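Galactose mutarotase related enzyme (Lactobacillus acidophilus, PDB 3DCD) is of unknown function but probably binds a carbohydrate and may act as an aldose epimerase-like sugar isomerase. Local coordinates at residues A79-E84 and F111-N116; E100-K103 and F107-E110; F138-H143 and K281-G286. All blocks are in the same frame, centred on the assembly; numbering follows the deposited sequence.

Contact 1. Residues A79-E84 and F111-N116; sequences ADFEVE and FRVNYN
Arg-112 grips Glu-84 side-on, using NE and one terminal nitrogen against the two carboxylate oxygens. Arg-112 NE gives a bond of 2.7 Å to Glu-84 OE1, and Arg-112 NH2 one of 3.0 Å to Glu-84 OE2. Both bonds are nearly straight (163°) and arrive on the syn side of the carboxylate, close to the guanidinium plane; the planes of the two groups are only 22° apart, so the pair is held almost coplanar. Length suits both residues, because strand 90-96 runs between their strands in the sheet and the side chains must span it. Glu-84 meets this need with CG turned opposite its backbone N (chi1 -172°) and an extended chain beyond, while Arg-112 stays straight from CG to NE.

Phe-81 makes the apolar half of the contact. Its CE2 lies 4.0 Å from Phe-111 CD2, which comes to the edge of the Phe-81 ring near its plane, and the same CE2 is 4.1 Å from Val-113 CG2. A large flat ring and a branched valine suit this buried side, which Phe-93, Leu-95 and Ala-19 help to fill. Further out, Phe-111 stacks on Phe-50, and Arg-112 NH1 forms a salt bridge with Glu-110 OE1. The backbone of Glu-84 is hydrogen-bonded to Thr-92, which fixes its strand against the intervening one.

Alternation along strand 109-118 sends Arg-112 to one side of the sheet and Phe-111 and Val-113 to the other, where Phe-81 comes in from the loop before strand 82-87. The two acids sharing one arginine probably balance its charge and restrain its rotation, tying the outermost strand to the third.

Contact 2. Residues E100-K103 and F107-E110; sequences ETRK and FKFE
Thr-101 OG1 lies 4.2 Å from Phe-109 CE1, on the buried side of the place where the short helix 99-104 folds back on the strand that follows it. The hydroxyl also reaches the other segment through water: Thr-101 OG1 donates to a water 2.8 Å away, and that water donates to Phe-107 O at 2.7 Å. A threonine is apt here, small enough to sit among phenylalanines yet able to bridge to a backbone carbonyl. Phe-109 also touches Phe-75 and meets Phe-50 edge-to-face. Phe-107 points its CB away from the helix segment, and its ring meets those of Tyr-63 and Tyr-105; on this side it is the carbonyl O of Phe-107 that lies 4.0 Å from Arg-102 CG.

The solvent side is looser and polar. Arg-102 NH1 and Lys-108 NZ come within 4.0 Å of each other, and Asp-97 explains why: its OD1 forms salt bridges with both, while OD2 takes the backbone N-H of Phe-109. One carboxylate therefore probably offsets two positive charges and also pins the start of the strand. Bends at chi3 and chi4 (69° and 55°) curl the lysine chain so that its ammonium group meets this acid, and the arginine bends at chi3 too. On the exposed helix surface, Lys-103 NZ bonds Glu-100 OE2 at 2.7 Å, a salt bridge three residues apart that suits a single helical turn.

The arrangement is that of a helical connection between neighbouring antiparallel strands, 90-96 and 109-118: its inner side packs on aromatics, its outer side is drawn together by one acid, and the sheet it serves belongs to the galactose mutarotase-like beta-sandwich.

Contact 3. Residues F138-H143 and K281-G286; sequences FGVGGH and KEFQAG
Within the beta-sandwich of the galactose mutarotase-like fold, Phe-138 and Val-140 of one sheet meet Phe-283 of the other. The two phenylalanines form a T-shaped pair, the edge of Phe-138 directed at a face of Phe-283, with ring centroids 5.2 Å apart and planes at 80°. Phe-138 CZ does the touching: it sits over the near end of the ring, 3.5 Å from Phe-283 CD1 and 3.6 Å from Phe-283 CG. The Phe-138 ring gets there with CG lodged between the backbone N and carbonyl carbon (chi1 72°), whereas the Phe-283 ring swings out opposite its own N (chi1 172°).

Val-140 adds a second touch, its CG1 lying 3.9 Å from Phe-283 CE1. The same methyl lies in the plane of the Phe-138 ring, at its edge, so valine, with its branch at CB, suits a corner shared by two aromatics. An alanine in place of Phe-283 would probably leave the edge of Phe-138 without the face it rests on and open a gap beside Val-140 CG1.

Around this meeting, Leu-277 and Asn-275 touch both phenylalanines, and Trp-256 touches Val-140 and Ala-285, the next residue after Phe-283 to point its CB toward the opposing strand, as alternation along strand 282-292 requires.

Hydrocarbon alone joins the two segments. The slightly positive hydrogens on an aromatic edge are attracted to the electron-rich face opposite, so the pair is likely to favour this perpendicular setting over loose, undirected packing.

How the contacts relate
Contacts 1 and 2 share strand 109-118, whose 107-110 run leads directly into 111-116; their centres are 16 Å apart, and the whole of contact 2 falls between the two segments of contact 1 in sequence. Contact 3 follows later and spans a far longer part of the chain. Its centre lies 13 Å from contact 1, which it touches where Phe-111 CZ packs 3.7 Å from Val-140 CG2, and 16 Å from contact 2. All three reach the nine-stranded sheet, but contact 3 alone joins it to the six-stranded one. Phe-50 touches phenylalanines of each contact, so strand 109-118, from which contacts 1 and 2 both draw, and the sandwich interior share one aromatic cluster.

Contact 1. Residues A79-E84 and F111-N116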
ATOM      1  N   ALA A  79     -10.298  -3.399  10.844  1.00 17.63           N
ATOM      2  CA  ALA A  79     -10.111  -3.311  12.297  1.00 17.23           C
ATOM      3  C   ALA A  79     -10.115  -1.876  12.755  1.00 16.98           C
ATOM      4  O   ALA A  79      -9.702  -0.996  12.021  1.00 16.75           O
ATOM      5  CB  ALA A  79      -8.797  -3.989  12.716  1.00 17.11           C
ATOM      6  N   ASP A  80     -10.571  -1.643  13.977  1.00 16.95           N
ATOM      7  CA  ASP A  80     -10.529  -0.308  14.540  1.00 17.22           C
ATOM      8  C   ASP A  80      -9.296  -0.234  15.427  1.00 17.48           C
ATOM      9  O   ASP A  80      -9.128  -1.065  16.325  1.00 17.34           O
ATOM     10  CB  ASP A  80     -11.803  -0.026  15.337  1.00 17.47           C
ATOM     11  CG  ASP A  80     -13.025  -0.024  14.459  1.00 18.51           C
ATOM     12  OD1 ASP A  80     -13.001   0.655  13.411  1.00 18.39           O
ATOM     13  OD2 ASP A  80     -13.996  -0.733  14.792  1.00 20.99           O
ATOM     14  N   PHE A  81      -8.438   0.746  15.132  1.00 16.68           N
ATOM     15  CA  PHE A  81      -7.192   0.981  15.848  1.00 16.82           C
ATOM     16  C   PHE A  81      -7.422   1.997  16.951  1.00 16.90           C
ATOM     17  O   PHE A  81      -8.311   2.838  16.844  1.00 16.29           O
ATOM     18  CB  PHE A  81      -6.163   1.595  14.894  1.00 16.50           C
ATOM     19  CG  PHE A  81      -5.563   0.627  13.901  1.00 15.62           C
ATOM     20  CD1 PHE A  81      -6.350   0.022  12.919  1.00 14.45           C
ATOM     21  CD2 PHE A  81      -4.198   0.376  13.910  1.00 15.57           C
ATOM     22  CE1 PHE A  81      -5.798  -0.852  11.991  1.00 15.46           C
ATOM     23  CE2 PHE A  81      -3.619  -0.493  12.979  1.00 16.32           C
ATOM     24  CZ  PHE A  81      -4.422  -1.108  12.008  1.00 17.45           C
ATOM     25  N   GLU A  82      -6.598   1.926  17.993  1.00 18.09           N
ATOM     26  CA  GLU A  82      -6.528   2.965  19.020  1.00 18.95           C
ATOM     27  C   GLU A  82      -5.601   4.091  18.564  1.00 18.55           C
ATOM     28  O   GLU A  82      -4.624   3.845  17.842  1.00 18.75           O
ATOM     29  CB  GLU A  82      -6.009   2.398  20.345  1.00 20.12           C
ATOM     30  CG  GLU A  82      -6.871   1.266  20.982  1.00 26.36           C
ATOM     31  CD  GLU A  82      -8.349   1.627  21.174  1.00 32.88           C
ATOM     32  OE1 GLU A  82      -8.660   2.600  21.900  1.00 35.89           O
ATOM     33  OE2 GLU A  82      -9.210   0.908  20.611  1.00 37.76           O
ATOM     34  N   VAL A  83      -5.902   5.317  18.975  1.00 17.59           N
ATOM     35  CA  VAL A  83      -4.988   6.436  18.727  1.00 17.74           C
ATOM     36  C   VAL A  83      -4.040   6.551  19.923  1.00 17.77           C
ATOM     37  O   VAL A  83      -4.427   6.994  21.017  1.00 17.61           O
ATOM     38  CB  VAL A  83      -5.723   7.780  18.449  1.00 17.87           C
ATOM     39  CG1 VAL A  83      -4.703   8.927  18.276  1.00 17.99           C
ATOM     40  CG2 VAL A  83      -6.597   7.662  17.215  1.00 16.96           C
ATOM     41  N   GLU A  84      -2.800   6.136  19.703  1.00 17.93           N
ATOM     42  CA  GLU A  84      -1.802   6.087  20.766  1.00 18.67           C
ATOM     43  C   GLU A  84      -1.164   7.445  21.057  1.00 18.73           C
ATOM     44  O   GLU A  84      -0.841   7.755  22.216  1.00 17.94           O
ATOM     45  CB  GLU A  84      -0.705   5.065  20.416  1.00 18.69           C
ATOM     46  CG  GLU A  84       0.255   4.836  21.581  1.00 19.77           C
ATOM     47  CD  GLU A  84       1.265   3.750  21.322  1.00 20.13           C
ATOM     48  OE1 GLU A  84       1.914   3.765  20.257  1.00 20.09           O
ATOM     49  OE2 GLU A  84       1.420   2.884  22.211  1.00 21.82           O
ATOM     50  N   PHE A 111       0.680  -3.843  16.463  1.00 15.17           N
ATOM     51  CA  PHE A 111       0.874  -3.294  15.113  1.00 14.93           C
ATOM     52  C   PHE A 111       0.585  -1.800  15.131  1.00 15.02           C
ATOM     53  O   PHE A 111      -0.541  -1.393  15.419  1.00 14.72           O
ATOM     54  CB  PHE A 111      -0.064  -3.984  14.114  1.00 14.51           C
ATOM     55  CG  PHE A 111       0.051  -3.458  12.685  1.00 14.63           C
ATOM     56  CD1 PHE A 111       1.288  -3.122  12.143  1.00 14.33           C
ATOM     57  CD2 PHE A 111      -1.089  -3.353  11.875  1.00 13.70           C
ATOM     58  CE1 PHE A 111       1.404  -2.642  10.796  1.00 15.15           C
ATOM     59  CE2 PHE A 111      -0.999  -2.900  10.547  1.00 12.74           C
ATOM     60  CZ  PHE A 111       0.249  -2.549  10.001  1.00 16.20           C
ATOM     61  N   ARG A 112       1.601  -1.000  14.817  1.00 15.00           N
ATOM     62  CA  ARG A 112       1.469   0.448  14.833  1.00 15.52           C
ATOM     63  C   ARG A 112       1.627   1.016  13.427  1.00 15.76           C
ATOM     64  O   ARG A 112       2.553   0.645  12.704  1.00 17.11           O
ATOM     65  CB  ARG A 112       2.508   1.072  15.773  1.00 15.34           C
ATOM     66  CG  ARG A 112       2.160   0.947  17.254  1.00 15.77           C
ATOM     67  CD  ARG A 112       3.314   1.466  18.124  1.00 16.03           C
ATOM     68  NE  ARG A 112       2.981   1.393  19.540  1.00 17.49           N
ATOM     69  CZ  ARG A 112       3.151   0.303  20.286  1.00 17.15           C
ATOM     70  NH1 ARG A 112       3.668  -0.804  19.759  1.00 16.80           N
ATOM     71  NH2 ARG A 112       2.809   0.323  21.558  1.00 16.18           N
ATOM     72  N   VAL A 113       0.705   1.900  13.048  1.00 16.01           N
ATOM     73  CA  VAL A 113       0.795   2.656  11.811  1.00 15.93           C
ATOM     74  C   VAL A 113       0.927   4.124  12.193  1.00 15.87           C
ATOM     75  O   VAL A 113       0.021   4.726  12.794  1.00 15.80           O
ATOM     76  CB  VAL A 113      -0.440   2.431  10.867  1.00 15.90           C
ATOM     77  CG1 VAL A 113      -0.264   3.213   9.570  1.00 16.64           C
ATOM     78  CG2 VAL A 113      -0.594   0.942  10.543  1.00 15.98           C
ATOM     79  N   ASN A 114       2.089   4.678  11.879  1.00 16.44           N
ATOM     80  CA  ASN A 114       2.382   6.060  12.187  1.00 16.95           C
ATOM     81  C   ASN A 114       2.395   6.857  10.905  1.00 16.45           C
ATOM     82  O   ASN A 114       2.999   6.442   9.920  1.00 16.84           O
ATOM     83  CB  ASN A 114       3.739   6.200  12.866  1.00 16.84           C
ATOM     84  CG  ASN A 114       4.197   7.660  12.950  1.00 18.62           C
ATOM     85  OD1 ASN A 114       3.722   8.433  13.779  1.00 18.78           O
ATOM     86  ND2 ASN A 114       5.114   8.031  12.089  1.00 17.68           N
ATOM     87  N   TYR A 115       1.723   8.004  10.937  1.00 16.85           N
ATOM     88  CA  TYR A 115       1.738   8.955   9.835  1.00 16.14           C
ATOM     89  C   TYR A 115       2.329  10.242  10.356  1.00 16.56           C
ATOM     90  O   TYR A 115       1.940  10.726  11.425  1.00 15.38           O
ATOM     91  CB  TYR A 115       0.314   9.243   9.355  1.00 16.06           C
ATOM     92  CG  TYR A 115      -0.369   8.062   8.727  1.00 15.65           C
ATOM     93  CD1 TYR A 115      -1.279   7.296   9.452  1.00 15.35           C
ATOM     94  CD2 TYR A 115      -0.117   7.722   7.402  1.00 13.75           C
ATOM     95  CE1 TYR A 115      -1.912   6.207   8.863  1.00 16.01           C
ATOM     96  CE2 TYR A 115      -0.741   6.635   6.791  1.00 14.94           C
ATOM     97  CZ  TYR A 115      -1.640   5.887   7.528  1.00 15.39           C
ATOM     98  OH  TYR A 115      -2.259   4.814   6.938  1.00 15.66           O
ATOM     99  N   ASN A 116       3.266  10.811   9.608  1.00 17.07           N
ATOM    100  CA  ASN A 116       3.809  12.090  10.000  1.00 18.12           C
ATOM    101  C   ASN A 116       4.180  12.965   8.812  1.00 18.83           C
ATOM    102  O   ASN A 116       4.500  12.457   7.733  1.00 18.48           O
ATOM    103  CB  ASN A 116       4.954  11.921  11.000  1.00 19.01           C
ATOM    104  CG  ASN A 116       6.206  11.429  10.367  1.00 21.38           C
ATOM    105  OD1 ASN A 116       6.925  12.198   9.715  1.00 24.97           O
ATOM    106  ND2 ASN A 116       6.503  10.138  10.552  1.00 21.42           N
TER

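Contact 2. Residues E100-K103 and F107-E110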
ATOM      1  N   GLU A 100     -10.963 -12.132  18.252  1.00 19.48           N
ATOM      2  CA  GLU A 100     -11.305 -12.308  16.837  1.00 19.76           C
ATOM      3  C   GLU A 100     -10.091 -12.490  15.923  1.00 19.03           C
ATOM      4  O   GLU A 100     -10.084 -13.381  15.067  1.00 18.81           O
ATOM      5  CB  GLU A 100     -12.157 -11.143  16.330  1.00 20.13           C
ATOM      6  CG  GLU A 100     -13.585 -11.160  16.835  1.00 23.44           C
ATOM      7  CD  GLU A 100     -14.250 -12.505  16.592  1.00 26.97           C
ATOM      8  OE1 GLU A 100     -14.371 -12.904  15.413  1.00 29.60           O
ATOM      9  OE2 GLU A 100     -14.634 -13.167  17.577  1.00 29.06           O
ATOM     10  N   THR A 101      -9.069 -11.647  16.070  1.00 18.27           N
ATOM     11  CA  THR A 101      -7.887 -11.810  15.213  1.00 17.12           C
ATOM     12  C   THR A 101      -7.203 -13.144  15.473  1.00 16.66           C
ATOM     13  O   THR A 101      -6.697 -13.784  14.534  1.00 16.14           O
ATOM     14  CB  THR A 101      -6.855 -10.677  15.365  1.00 17.57           C
ATOM     15  OG1 THR A 101      -6.257 -10.746  16.661  1.00 17.16           O
ATOM     16  CG2 THR A 101      -7.492  -9.305  15.133  1.00 17.55           C
ATOM     17  N   ARG A 102      -7.196 -13.572  16.736  1.00 15.85           N
ATOM     18  CA  ARG A 102      -6.531 -14.817  17.118  1.00 16.16           C
ATOM     19  C   ARG A 102      -7.179 -16.056  16.489  1.00 16.19           C
ATOM     20  O   ARG A 102      -6.510 -17.078  16.294  1.00 16.35           O
ATOM     21  CB  ARG A 102      -6.403 -14.936  18.640  1.00 16.41           C
ATOM     22  CG  ARG A 102      -5.292 -14.026  19.207  1.00 16.12           C
ATOM     23  CD  ARG A 102      -4.961 -14.335  20.672  1.00 16.40           C
ATOM     24  NE  ARG A 102      -6.130 -14.254  21.545  1.00 16.29           N
ATOM     25  CZ  ARG A 102      -6.560 -13.139  22.133  1.00 17.55           C
ATOM     26  NH1 ARG A 102      -5.920 -11.995  21.955  1.00 17.85           N
ATOM     27  NH2 ARG A 102      -7.637 -13.164  22.901  1.00 18.74           N
ATOM     28  N   LYS A 103      -8.459 -15.937  16.123  1.00 15.80           N
ATOM     29  CA  LYS A 103      -9.203 -17.011  15.452  1.00 15.54           C
ATOM     30  C   LYS A 103      -8.707 -17.305  14.031  1.00 14.99           C
ATOM     31  O   LYS A 103      -8.809 -18.443  13.549  1.00 14.60           O
ATOM     32  CB  LYS A 103     -10.686 -16.644  15.376  1.00 16.06           C
ATOM     33  CG  LYS A 103     -11.450 -16.743  16.697  1.00 17.49           C
ATOM     34  CD  LYS A 103     -12.886 -16.309  16.451  1.00 19.14           C
ATOM     35  CE  LYS A 103     -13.752 -16.454  17.674  1.00 20.14           C
ATOM     36  NZ  LYS A 103     -15.073 -15.832  17.401  1.00 20.03           N
ATOM     37  N   PHE A 107      -1.374 -15.448  16.521  1.00 17.11           N
ATOM     38  CA  PHE A 107      -0.249 -14.682  17.030  1.00 17.26           C
ATOM     39  C   PHE A 107      -0.707 -13.498  17.850  1.00 17.27           C
ATOM     40  O   PHE A 107      -1.771 -12.906  17.592  1.00 17.55           O
ATOM     41  CB  PHE A 107       0.646 -14.207  15.883  1.00 17.06           C
ATOM     42  CG  PHE A 107       1.274 -15.328  15.117  1.00 17.43           C
ATOM     43  CD1 PHE A 107       2.375 -16.008  15.633  1.00 17.41           C
ATOM     44  CD2 PHE A 107       0.741 -15.733  13.895  1.00 17.57           C
ATOM     45  CE1 PHE A 107       2.952 -17.055  14.928  1.00 17.93           C
ATOM     46  CE2 PHE A 107       1.315 -16.783  13.186  1.00 18.50           C
ATOM     47  CZ  PHE A 107       2.431 -17.433  13.696  1.00 17.51           C
ATOM     48  N   LYS A 108       0.101 -13.168  18.853  1.00 16.60           N
ATOM     49  CA  LYS A 108      -0.096 -11.965  19.633  1.00 16.22           C
ATOM     50  C   LYS A 108       0.875 -10.914  19.111  1.00 15.62           C
ATOM     51  O   LYS A 108       2.023 -11.232  18.808  1.00 15.31           O
ATOM     52  CB  LYS A 108       0.158 -12.250  21.111  1.00 16.43           C
ATOM     53  CG  LYS A 108      -0.769 -13.314  21.699  1.00 15.66           C
ATOM     54  CD  LYS A 108      -0.539 -13.503  23.206  1.00 17.95           C
ATOM     55  CE  LYS A 108      -0.995 -12.295  24.043  1.00 21.19           C
ATOM     56  NZ  LYS A 108      -2.424 -11.885  23.844  1.00 22.07           N
ATOM     57  N   PHE A 109       0.420  -9.670  18.993  1.00 15.41           N
ATOM     58  CA  PHE A 109       1.252  -8.630  18.385  1.00 15.43           C
ATOM     59  C   PHE A 109       0.828  -7.246  18.840  1.00 15.61           C
ATOM     60  O   PHE A 109      -0.269  -7.063  19.381  1.00 14.89           O
ATOM     61  CB  PHE A 109       1.155  -8.706  16.848  1.00 16.35           C
ATOM     62  CG  PHE A 109      -0.259  -8.521  16.325  1.00 17.16           C
ATOM     63  CD1 PHE A 109      -1.076  -9.625  16.085  1.00 18.76           C
ATOM     64  CD2 PHE A 109      -0.781  -7.247  16.110  1.00 16.79           C
ATOM     65  CE1 PHE A 109      -2.389  -9.458  15.634  1.00 17.02           C
ATOM     66  CE2 PHE A 109      -2.091  -7.070  15.662  1.00 15.43           C
ATOM     67  CZ  PHE A 109      -2.892  -8.181  15.421  1.00 17.01           C
ATOM     68  N   GLU A 110       1.705  -6.274  18.588  1.00 15.46           N
ATOM     69  CA  GLU A 110       1.346  -4.862  18.581  1.00 15.89           C
ATOM     70  C   GLU A 110       1.684  -4.350  17.183  1.00 15.23           C
ATOM     71  O   GLU A 110       2.833  -4.426  16.764  1.00 15.48           O
ATOM     72  CB  GLU A 110       2.136  -4.082  19.642  1.00 15.81           C
ATOM     73  CG  GLU A 110       1.805  -4.457  21.089  1.00 17.04           C
ATOM     74  CD  GLU A 110       2.608  -3.656  22.120  1.00 17.22           C
ATOM     75  OE1 GLU A 110       3.559  -2.928  21.739  1.00 19.17           O
ATOM     76  OE2 GLU A 110       2.283  -3.759  23.310  1.00 20.40           O
TER
HETATM   77  O   HOH W   1      -4.089 -12.423  16.240  1.00 13.46           O

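Contact 3. Residues F138-H143 and K281-G286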
ATOM      1  N   PHE A 138       4.411 -12.827   9.162  1.00 16.88           N
ATOM      2  CA  PHE A 138       3.495 -11.805   8.637  1.00 17.17           C
ATOM      3  C   PHE A 138       3.999 -11.093   7.381  1.00 17.52           C
ATOM      4  O   PHE A 138       5.227 -11.003   7.117  1.00 17.60           O
ATOM      5  CB  PHE A 138       3.194 -10.731   9.697  1.00 17.71           C
ATOM      6  CG  PHE A 138       4.347  -9.817   9.953  1.00 17.52           C
ATOM      7  CD1 PHE A 138       5.382 -10.210  10.805  1.00 17.28           C
ATOM      8  CD2 PHE A 138       4.428  -8.580   9.316  1.00 18.52           C
ATOM      9  CE1 PHE A 138       6.475  -9.375  11.014  1.00 17.17           C
ATOM     10  CE2 PHE A 138       5.511  -7.753   9.518  1.00 18.39           C
ATOM     11  CZ  PHE A 138       6.536  -8.144  10.365  1.00 17.56           C
ATOM     12  N   GLY A 139       3.036 -10.571   6.616  1.00 16.93           N
ATOM     13  CA  GLY A 139       3.300  -9.631   5.540  1.00 16.04           C
ATOM     14  C   GLY A 139       2.641  -8.306   5.917  1.00 15.86           C
ATOM     15  O   GLY A 139       1.667  -8.286   6.659  1.00 15.86           O
ATOM     16  N   VAL A 140       3.207  -7.205   5.443  1.00 15.16           N
ATOM     17  CA  VAL A 140       2.638  -5.862   5.654  1.00 16.06           C
ATOM     18  C   VAL A 140       2.877  -5.025   4.388  1.00 15.85           C
ATOM     19  O   VAL A 140       3.864  -5.232   3.686  1.00 15.71           O
ATOM     20  CB  VAL A 140       3.178  -5.178   6.955  1.00 15.57           C
ATOM     21  CG1 VAL A 140       4.688  -4.885   6.874  1.00 17.08           C
ATOM     22  CG2 VAL A 140       2.372  -3.914   7.277  1.00 16.55           C
ATOM     23  N   GLY A 141       1.955  -4.113   4.078  1.00 15.53           N
ATOM     24  CA  GLY A 141       2.044  -3.321   2.863  1.00 15.77           C
ATOM     25  C   GLY A 141       1.110  -2.121   2.911  1.00 15.98           C
ATOM     26  O   GLY A 141       0.158  -2.089   3.690  1.00 16.35           O
ATOM     27  N   GLY A 142       1.420  -1.116   2.104  1.00 16.26           N
ATOM     28  CA  GLY A 142       0.530   0.029   1.884  1.00 16.31           C
ATOM     29  C   GLY A 142      -0.212  -0.132   0.561  1.00 16.44           C
ATOM     30  O   GLY A 142       0.160  -0.970  -0.276  1.00 16.58           O
ATOM     31  N   HIS A 143      -1.264   0.662   0.371  1.00 15.91           N
ATOM     32  CA  HIS A 143      -2.157   0.506  -0.794  1.00 15.63           C
ATOM     33  C   HIS A 143      -2.840   1.861  -1.114  1.00 15.46           C
ATOM     34  O   HIS A 143      -4.034   1.891  -1.409  1.00 15.59           O
ATOM     35  CB  HIS A 143      -3.186  -0.592  -0.430  1.00 15.46           C
ATOM     36  CG  HIS A 143      -3.914  -1.219  -1.590  1.00 16.74           C
ATOM     37  ND1 HIS A 143      -4.618  -0.488  -2.522  1.00 17.50           N
ATOM     38  CD2 HIS A 143      -4.139  -2.523  -1.893  1.00 18.23           C
ATOM     39  CE1 HIS A 143      -5.189  -1.311  -3.389  1.00 19.84           C
ATOM     40  NE2 HIS A 143      -4.934  -2.554  -3.015  1.00 18.80           N
ATOM     41  N   LYS A 281      10.628  -9.165  19.556  1.00 20.17           N
ATOM     42  CA  LYS A 281      11.325  -8.265  18.627  1.00 20.76           C
ATOM     43  C   LYS A 281      10.403  -7.320  17.859  1.00 20.81           C
ATOM     44  O   LYS A 281       9.184  -7.534  17.793  1.00 20.50           O
ATOM     45  CB  LYS A 281      12.150  -9.057  17.617  1.00 20.85           C
ATOM     46  CG  LYS A 281      13.167 -10.015  18.224  1.00 23.74           C
ATOM     47  CD  LYS A 281      14.310  -9.291  18.904  1.00 27.50           C
ATOM     48  CE  LYS A 281      15.347 -10.294  19.413  1.00 29.79           C
ATOM     49  NZ  LYS A 281      16.212 -10.791  18.306  1.00 30.69           N
ATOM     50  N   GLU A 282      11.005  -6.278  17.289  1.00 20.46           N
ATOM     51  CA  GLU A 282      10.292  -5.291  16.474  1.00 20.63           C
ATOM     52  C   GLU A 282      10.803  -5.287  15.033  1.00 20.21           C
ATOM     53  O   GLU A 282      12.010  -5.328  14.781  1.00 19.30           O
ATOM     54  CB  GLU A 282      10.364  -3.880  17.107  1.00 20.42           C
ATOM     55  CG  GLU A 282       9.631  -2.774  16.311  1.00 20.97           C
ATOM     56  CD  GLU A 282       9.608  -1.406  17.002  1.00 23.66           C
ATOM     57  OE1 GLU A 282      10.180  -1.268  18.116  1.00 28.19           O
ATOM     58  OE2 GLU A 282       8.988  -0.465  16.454  1.00 23.63           O
ATOM     59  N   PHE A 283       9.849  -5.285  14.100  1.00 19.65           N
ATOM     60  CA  PHE A 283      10.071  -5.063  12.686  1.00 18.99           C
ATOM     61  C   PHE A 283       9.603  -3.651  12.356  1.00 18.86           C
ATOM     62  O   PHE A 283       8.545  -3.228  12.806  1.00 18.36           O
ATOM     63  CB  PHE A 283       9.263  -6.090  11.884  1.00 18.93           C
ATOM     64  CG  PHE A 283       9.252  -5.852  10.394  1.00 19.15           C
ATOM     65  CD1 PHE A 283       8.245  -5.088   9.798  1.00 19.84           C
ATOM     66  CD2 PHE A 283      10.227  -6.420   9.582  1.00 21.02           C
ATOM     67  CE1 PHE A 283       8.219  -4.879   8.412  1.00 18.52           C
ATOM     68  CE2 PHE A 283      10.208  -6.226   8.194  1.00 22.01           C
ATOM     69  CZ  PHE A 283       9.193  -5.455   7.613  1.00 20.49           C
ATOM     70  N   GLN A 284      10.393  -2.914  11.586  1.00 19.10           N
ATOM     71  CA  GLN A 284       9.983  -1.593  11.144  1.00 20.48           C
ATOM     72  C   GLN A 284      10.141  -1.480   9.645  1.00 19.86           C
ATOM     73  O   GLN A 284      11.149  -1.910   9.080  1.00 20.23           O
ATOM     74  CB  GLN A 284      10.767  -0.479  11.854  1.00 20.35           C
ATOM     75  CG  GLN A 284      10.250  -0.165  13.236  1.00 22.42           C
ATOM     76  CD  GLN A 284      10.965   1.015  13.881  1.00 24.31           C
ATOM     77  OE1 GLN A 284      12.172   1.193  13.708  1.00 28.91           O
ATOM     78  NE2 GLN A 284      10.218   1.823  14.642  1.00 29.05           N
ATOM     79  N   ALA A 285       9.111  -0.937   9.001  1.00 19.34           N
ATOM     80  CA  ALA A 285       9.144  -0.648   7.578  1.00 18.98           C
ATOM     81  C   ALA A 285       8.273   0.577   7.330  1.00 18.99           C
ATOM     82  O   ALA A 285       7.643   1.110   8.257  1.00 19.94           O
ATOM     83  CB  ALA A 285       8.616  -1.827   6.795  1.00 18.98           C
ATOM     84  N   GLY A 286       8.232   1.034   6.088  1.00 18.41           N
ATOM     85  CA  GLY A 286       7.367   2.148   5.749  1.00 17.15           C
ATOM     86  C   GLY A 286       7.787   2.781   4.460  1.00 16.75           C
ATOM     87  O   GLY A 286       8.779   2.356   3.820  1.00 16.02           O
TER